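Local coordinates for protein phosphoacetylglucosamine mutase (Aspergillus lentulus, PDB 5O9X) that interconverts the 6-phosphate and 1-phosphate of N-acetylglucosamine, an isomerase step on the route to UDP-N-acetylglucosamine, and is captured here with glucose 1,6-bisphosphate, at residues F161-Q166 and V220-K224; A287-Y292 and G426-M432. The protein carries 1 engineered substitution. All coordinates share one frame; numbering follows the deposited sequence.

From the N terminus, the chain first builds a mixed sheet whose edge strand 155-161 runs out at the start of contact 1. There the beginning of helix 164-176 meets the beginning of helix 221-231, closing a loop of 53 residues and joining family domain I to domain II. Only later does contact 2 open, at the entry to strand 290-295; 133 residues on, helix 428-442 packs against it and ties domain II to domain III. The two contacts follow one another in series without crossing. In space they touch: the Pro165 ring lies against Ala287, Asp288 and Asp427, and Thr163 CG2 meets Ala287 CB.

Contact 1. Residues F161-Q166 and V220-K224. Unlike the reference sequence in segment 161-166: Phe161 (reference Tyr).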
loop_
_atom_site.group_PDB
_atom_site.type_symbol
_atom_site.label_atom_id
_atom_site.label_comp_id
_atom_site.label_asym_id
_atom_site.label_seq_id
_atom_site.Cartn_x
_atom_site.Cartn_y
_atom_site.Cartn_z
ATOM N N PHE A 161 -2.951 -15.173 10.799
ATOM C CA PHE A 161 -2.222 -14.722 9.635
ATOM C C PHE A 161 -3.196 -14.195 8.573
ATOM O O PHE A 161 -4.105 -14.949 8.092
ATOM C CB PHE A 161 -1.421 -15.909 9.028
ATOM C CG PHE A 161 -0.332 -16.401 9.947
ATOM C CD1 PHE A 161 0.917 -15.766 9.987
ATOM C CD2 PHE A 161 -0.582 -17.460 10.816
ATOM C CE1 PHE A 161 1.951 -16.228 10.873
ATOM C CE2 PHE A 161 0.428 -17.906 11.712
ATOM C CZ PHE A 161 1.702 -17.333 11.705
ATOM N N MET A 162 -2.964 -12.965 8.134
ATOM C CA MET A 162 -3.750 -12.386 7.045
ATOM C C MET A 162 -2.861 -11.414 6.289
ATOM O O MET A 162 -1.833 -10.942 6.804
ATOM C CB MET A 162 -4.976 -11.603 7.620
ATOM C CG MET A 162 -6.018 -12.506 8.335
ATOM S SD MET A 162 -7.724 -11.883 8.256
ATOM C CE MET A 162 -7.441 -10.349 8.917
ATOM N N THR A 163 -3.279 -11.072 5.070
ATOM C CA THR A 163 -2.561 -10.046 4.273
ATOM C C THR A 163 -3.029 -8.732 4.885
ATOM O O THR A 163 -4.046 -8.709 5.623
ATOM C CB THR A 163 -3.012 -10.094 2.764
ATOM O OG1 THR A 163 -4.363 -9.715 2.634
ATOM C CG2 THR A 163 -2.850 -11.503 2.149
ATOM N N THR A 164 -2.249 -7.669 4.686
ATOM C CA THR A 164 -2.673 -6.351 5.139
ATOM C C THR A 164 -4.075 -5.983 4.654
ATOM O O THR A 164 -4.882 -5.532 5.446
ATOM C CB THR A 164 -1.570 -5.342 4.797
ATOM O OG1 THR A 164 -0.438 -5.650 5.641
ATOM C CG2 THR A 164 -2.004 -3.868 5.089
ATOM N N PRO A 165 -4.351 -6.106 3.349
ATOM C CA PRO A 165 -5.684 -5.696 2.899
ATOM C C PRO A 165 -6.808 -6.564 3.492
ATOM O O PRO A 165 -7.899 -6.040 3.714
ATOM C CB PRO A 165 -5.639 -5.965 1.372
ATOM C CG PRO A 165 -4.204 -5.923 1.009
ATOM C CD PRO A 165 -3.416 -6.349 2.223
ATOM N N GLN A 166 -6.548 -7.859 3.764
ATOM C CA GLN A 166 -7.580 -8.679 4.524
ATOM C C GLN A 166 -7.937 -8.052 5.860
ATOM O O GLN A 166 -9.148 -7.980 6.202
ATOM C CB GLN A 166 -7.161 -10.116 4.731
ATOM C CG GLN A 166 -7.311 -10.896 3.440
ATOM C CD GLN A 166 -6.800 -12.331 3.608
ATOM O OE1 GLN A 166 -5.863 -12.625 4.424
ATOM N NE2 GLN A 166 -7.416 -13.240 2.857
ATOM N N VAL A 220 2.575 -14.248 3.135
ATOM C CA VAL A 220 1.218 -14.622 3.446
ATOM C C VAL A 220 0.336 -14.513 2.174
ATOM O O VAL A 220 -0.608 -15.278 2.036
ATOM C CB VAL A 220 0.614 -13.705 4.556
ATOM C CG1 VAL A 220 0.593 -12.220 4.164
ATOM C CG2 VAL A 220 -0.693 -14.298 5.042
ATOM N N GLY A 221 0.730 -13.685 1.216
ATOM C CA GLY A 221 -0.081 -13.651 -0.024
ATOM C C GLY A 221 -0.122 -14.941 -0.802
ATOM O O GLY A 221 -1.087 -15.148 -1.543
ATOM N N GLY A 222 0.921 -15.795 -0.711
ATOM C CA GLY A 222 0.970 -17.119 -1.450
ATOM C C GLY A 222 -0.158 -18.071 -1.033
ATOM O O GLY A 222 -1.049 -18.429 -1.880
ATOM N N PRO A 223 -0.235 -18.389 0.267
ATOM C CA PRO A 223 -1.320 -19.271 0.763
ATOM C C PRO A 223 -2.706 -18.643 0.560
ATOM O O PRO A 223 -3.668 -19.333 0.275
ATOM C CB PRO A 223 -1.013 -19.412 2.296
ATOM C CG PRO A 223 0.511 -19.194 2.343
ATOM C CD PRO A 223 0.914 -18.270 1.213
ATOM N N LYS A 224 -2.833 -17.315 0.760
ATOM C CA LYS A 224 -4.139 -16.667 0.673
ATOM C C LYS A 224 -4.565 -16.608 -0.782
ATOM O O LYS A 224 -5.779 -16.759 -1.069
ATOM C CB LYS A 224 -4.161 -15.236 1.222
ATOM C CG LYS A 224 -3.670 -15.147 2.648
ATOM C CD LYS A 224 -4.386 -16.116 3.611
ATOM C CE LYS A 224 -3.973 -15.820 5.077
ATOM N NZ LYS A 224 -4.593 -16.794 5.971
#
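Phe161 ends strand 155-161 with its carbonyl turned to Lys224, whose NZ donates to Phe161 O at 2.9 Å. The ammonium does not sit on a lone pair; it stands above the carbonyl plane, 38° out of it. The Phe161 ring leads away from the helix and makes a cation-pi contact with Arg132, leaving CB as the side-chain atom nearest Val220 CG2, in loose apolar contact.

Met162 sends its side chain to the other side, against Leu167 and Val170, so that Val220 meets its backbone: CG1 lies 3.8 Å from Met162 O, and CG2 packs on the carbonyl carbon. A short branched residue suits this place because its two methyls spread over one peptide group.

Thr163 has two tasks. Its OG1, lodged between the backbone N and the carbonyl carbon (chi1 66°), accepts from Gln166 N, while CG2 faces the other segment and touches Lys224 CG at 3.8 Å and Val220 CG1 a little farther off. The Thr163 and Lys224 side chains run alongside each other, pointing opposite ways.

Gln166 completes a capping box: its OE1 takes the N-H of Thr163 at 3.1 Å, the donor tilted 30° from the amide plane. The same oxygen lies beside the Lys224 methylenes, 3.8 Å from CE, and NE2 is held by Tyr192 OH, fixing the rotation of the amide.

Lys224, bent at chi2, can therefore lay its aliphatic part along Thr163 and Gln166 and bring NZ to the strand end, where Glu188 adds a salt bridge and a glycerol, probably from the crystallisation liquor, a hydrogen bond. The carboxylate probably keeps the ammonium charged; its bond to Phe161 O pins helix 221-231 to the strand end, the salt bridge adds helix 188-202, and the box secures the first turn of helix 164-176.

Contact 2. Residues A287-Y292 and G426-M432; sequences ADRILY and GDAISDM. Unlike the reference sequence in segment 287-292: Leu291 (reference Val). With G16 (1,6-di-O-phosphono-alpha-D-glucopyranose), chain B.
Gly426 places its carbonyl oxygen 2.7 Å from Asp288 OD1.

Asp427 is the N-cap of helix 428-442. Its OD1 accepts weakly from Ile429 N and Ser430 N, and a water donates to that oxygen and to Ala287 O while accepting from Ile429 N, so it bridges the loop and the helix start. The other carboxylate oxygen is bound by Tyr191 and Asn422.

Ala428 turns its methyl into the bend of segment 287-292, 3.4 Å from both Ala287 O and Arg289 O and 3.9 Å from Ile290 CB; a small residue lets the helix come this near. Ile429 adds CD1 against Ala287 CB.

Asp431 offers CB to Ile290 CG2. With CG1 anti to the backbone N (chi1 -177°), Ile290 carries CD1 across to Met432, reaching CB at a tight 3.4 Å. Met432 CG also approaches the Tyr292 ring obliquely, and Tyr292 OH is hydrogen-bonded to Glu436 OE2.

Beside this packing, Arg289 points away from the helix and extends to the bisphosphate, its NE donating to O3X at 3.0 Å and its NH2 to O1, which lies in the guanidinium plane. The acidic turn with Asp284 and Asp288, followed by Arg289, matches the metal-binding loop of the alpha-D-phosphohexomutases, which probably holds the catalytic magnesium; it leads into a strand backed by a helix of the next domain.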
loop_
_atom_site.group_PDB
_atom_site.type_symbol
_atom_site.label_atom_id
_atom_site.label_comp_id
_atom_site.label_asym_id
_atom_site.label_seq_id
_atom_site.Cartn_x
_atom_site.Cartn_y
_atom_site.Cartn_z
ATOM N N ALA A 287 1.371 -8.657 0.799
ATOM C CA ALA A 287 0.463 -8.592 -0.366
ATOM C C ALA A 287 -0.267 -7.219 -0.453
ATOM O O ALA A 287 -1.483 -7.142 -0.691
ATOM C CB ALA A 287 -0.538 -9.755 -0.365
ATOM N N ASP A 288 0.511 -6.149 -0.296
ATOM C CA ASP A 288 -0.090 -4.881 -0.503
ATOM C C ASP A 288 0.584 -4.026 -1.582
ATOM O O ASP A 288 0.358 -2.804 -1.679
ATOM C CB ASP A 288 -0.220 -4.150 0.833
ATOM C CG ASP A 288 -1.448 -3.219 0.828
ATOM O OD1 ASP A 288 -2.400 -3.436 0.014
ATOM O OD2 ASP A 288 -1.383 -2.262 1.553
ATOM N N ARG A 289 1.400 -4.682 -2.387
ATOM C CA ARG A 289 1.961 -4.086 -3.623
ATOM C C ARG A 289 1.837 -5.141 -4.699
ATOM O O ARG A 289 2.035 -6.340 -4.414
ATOM C CB ARG A 289 3.465 -3.820 -3.462
ATOM C CG ARG A 289 3.782 -2.736 -2.448
ATOM C CD ARG A 289 5.310 -2.539 -2.465
ATOM N NE ARG A 289 5.722 -1.634 -1.369
ATOM C CZ ARG A 289 6.944 -1.124 -1.276
ATOM N NH1 ARG A 289 7.861 -1.450 -2.178
ATOM N NH2 ARG A 289 7.292 -0.369 -0.256
ATOM N N ILE A 290 1.587 -4.695 -5.939
ATOM C CA ILE A 290 1.727 -5.624 -7.074
ATOM C C ILE A 290 2.411 -4.886 -8.239
ATOM O O ILE A 290 2.072 -3.742 -8.512
ATOM C CB ILE A 290 0.399 -6.194 -7.515
ATOM C CG1 ILE A 290 0.602 -7.233 -8.662
ATOM C CG2 ILE A 290 -0.642 -5.105 -7.769
ATOM C CD1 ILE A 290 -0.602 -8.093 -8.868
ATOM N N LEU A 291 3.380 -5.523 -8.877
ATOM C CA LEU A 291 3.629 -5.211 -10.299
ATOM C C LEU A 291 3.704 -6.286 -11.244
ATOM O O LEU A 291 3.804 -7.409 -10.853
ATOM C CB LEU A 291 4.807 -4.410 -10.567
ATOM C CG LEU A 291 6.077 -4.328 -9.972
ATOM C CD1 LEU A 291 5.438 -3.225 -9.102
ATOM C CD2 LEU A 291 6.442 -5.722 -9.504
ATOM N N TYR A 292 3.639 -5.913 -12.506
ATOM C CA TYR A 292 3.582 -6.887 -13.584
ATOM C C TYR A 292 4.852 -6.774 -14.377
ATOM O O TYR A 292 5.499 -5.718 -14.350
ATOM C CB TYR A 292 2.375 -6.467 -14.540
ATOM C CG TYR A 292 1.085 -7.266 -14.227
ATOM C CD1 TYR A 292 0.279 -6.908 -13.096
ATOM C CD2 TYR A 292 0.720 -8.366 -15.026
ATOM C CE1 TYR A 292 -0.897 -7.629 -12.771
ATOM C CE2 TYR A 292 -0.492 -9.091 -14.766
ATOM C CZ TYR A 292 -1.274 -8.721 -13.620
ATOM O OH TYR A 292 -2.480 -9.352 -13.344
ATOM N N GLY A 426 -5.162 0.375 -0.886
ATOM C CA GLY A 426 -5.284 -0.579 -1.974
ATOM C C GLY A 426 -5.173 -2.001 -1.528
ATOM O O GLY A 426 -4.784 -2.282 -0.366
ATOM N N ASP A 427 -5.532 -2.909 -2.426
ATOM C CA ASP A 427 -5.413 -4.347 -2.158
ATOM C C ASP A 427 -4.742 -4.951 -3.377
ATOM O O ASP A 427 -5.360 -5.003 -4.427
ATOM C CB ASP A 427 -6.837 -4.899 -1.887
ATOM C CG ASP A 427 -6.876 -6.418 -1.807
ATOM O OD1 ASP A 427 -5.879 -7.060 -2.169
ATOM O OD2 ASP A 427 -7.893 -6.999 -1.394
ATOM N N ALA A 428 -3.493 -5.411 -3.260
ATOM C CA ALA A 428 -2.759 -5.981 -4.380
ATOM C C ALA A 428 -3.440 -7.132 -5.147
ATOM O O ALA A 428 -3.400 -7.187 -6.392
ATOM C CB ALA A 428 -1.354 -6.379 -3.992
ATOM N N ILE A 429 -4.076 -8.052 -4.423
ATOM C CA ILE A 429 -4.670 -9.170 -5.122
ATOM C C ILE A 429 -5.932 -8.733 -5.858
ATOM O O ILE A 429 -6.184 -9.243 -6.951
ATOM C CB ILE A 429 -4.968 -10.297 -4.116
ATOM C CG1 ILE A 429 -3.603 -10.904 -3.659
ATOM C CG2 ILE A 429 -6.035 -11.280 -4.682
ATOM C CD1 ILE A 429 -3.659 -11.981 -2.576
ATOM N N SER A 430 -6.737 -7.816 -5.263
ATOM C CA SER A 430 -7.911 -7.250 -5.970
ATOM C C SER A 430 -7.441 -6.435 -7.214
ATOM O O SER A 430 -8.030 -6.536 -8.287
ATOM C CB SER A 430 -8.665 -6.374 -4.915
ATOM O OG SER A 430 -9.392 -5.338 -5.514
ATOM N N ASP A 431 -6.352 -5.664 -7.063
ATOM C CA ASP A 431 -5.689 -4.976 -8.204
ATOM C C ASP A 431 -5.216 -5.953 -9.282
ATOM O O ASP A 431 -5.354 -5.687 -10.486
ATOM C CB ASP A 431 -4.523 -4.127 -7.771
ATOM C CG ASP A 431 -4.920 -2.942 -6.909
ATOM O OD1 ASP A 431 -6.094 -2.497 -6.882
ATOM O OD2 ASP A 431 -3.982 -2.420 -6.225
ATOM N N MET A 432 -4.664 -7.077 -8.882
ATOM C CA MET A 432 -4.336 -8.115 -9.867
ATOM C C MET A 432 -5.605 -8.580 -10.647
ATOM O O MET A 432 -5.574 -8.660 -11.883
ATOM C CB MET A 432 -3.783 -9.270 -9.115
ATOM C CG MET A 432 -3.050 -10.322 -9.871
ATOM S SD MET A 432 -3.555 -11.949 -9.210
ATOM C CE MET A 432 -4.991 -11.903 -10.380
HETATM C C1 G16 B . 5.246 1.811 2.613
HETATM C C2 G16 B . 4.116 2.789 2.306
HETATM C C3 G16 B . 4.206 3.262 0.820
HETATM C C4 G16 B . 5.547 3.867 0.442
HETATM C C5 G16 B . 6.629 2.844 0.764
HETATM C C6 G16 B . 8.040 3.382 0.721
HETATM O O1 G16 B . 5.091 0.651 1.789
HETATM O O2 G16 B . 2.785 2.263 2.599
HETATM O O3 G16 B . 3.137 4.093 0.602
HETATM O O4 G16 B . 5.698 4.214 -1.004
HETATM O O5 G16 B . 6.573 2.425 2.148
HETATM O O6 G16 B . 8.117 4.489 1.728
HETATM P P G16 B . 9.553 5.197 1.993
HETATM O O1P G16 B . 10.152 5.622 0.632
HETATM O O2P G16 B . 10.488 4.143 2.632
HETATM O O3P G16 B . 9.345 6.336 3.014
HETATM P "P'" G16 B . 4.898 -0.856 2.402
HETATM O O1X G16 B . 4.061 -0.734 3.704
HETATM O O2X G16 B . 6.315 -1.353 2.837
HETATM O O3X G16 B . 4.416 -1.745 1.308
HETATM O O HOH W 1 -3.768 -8.435 -1.502
#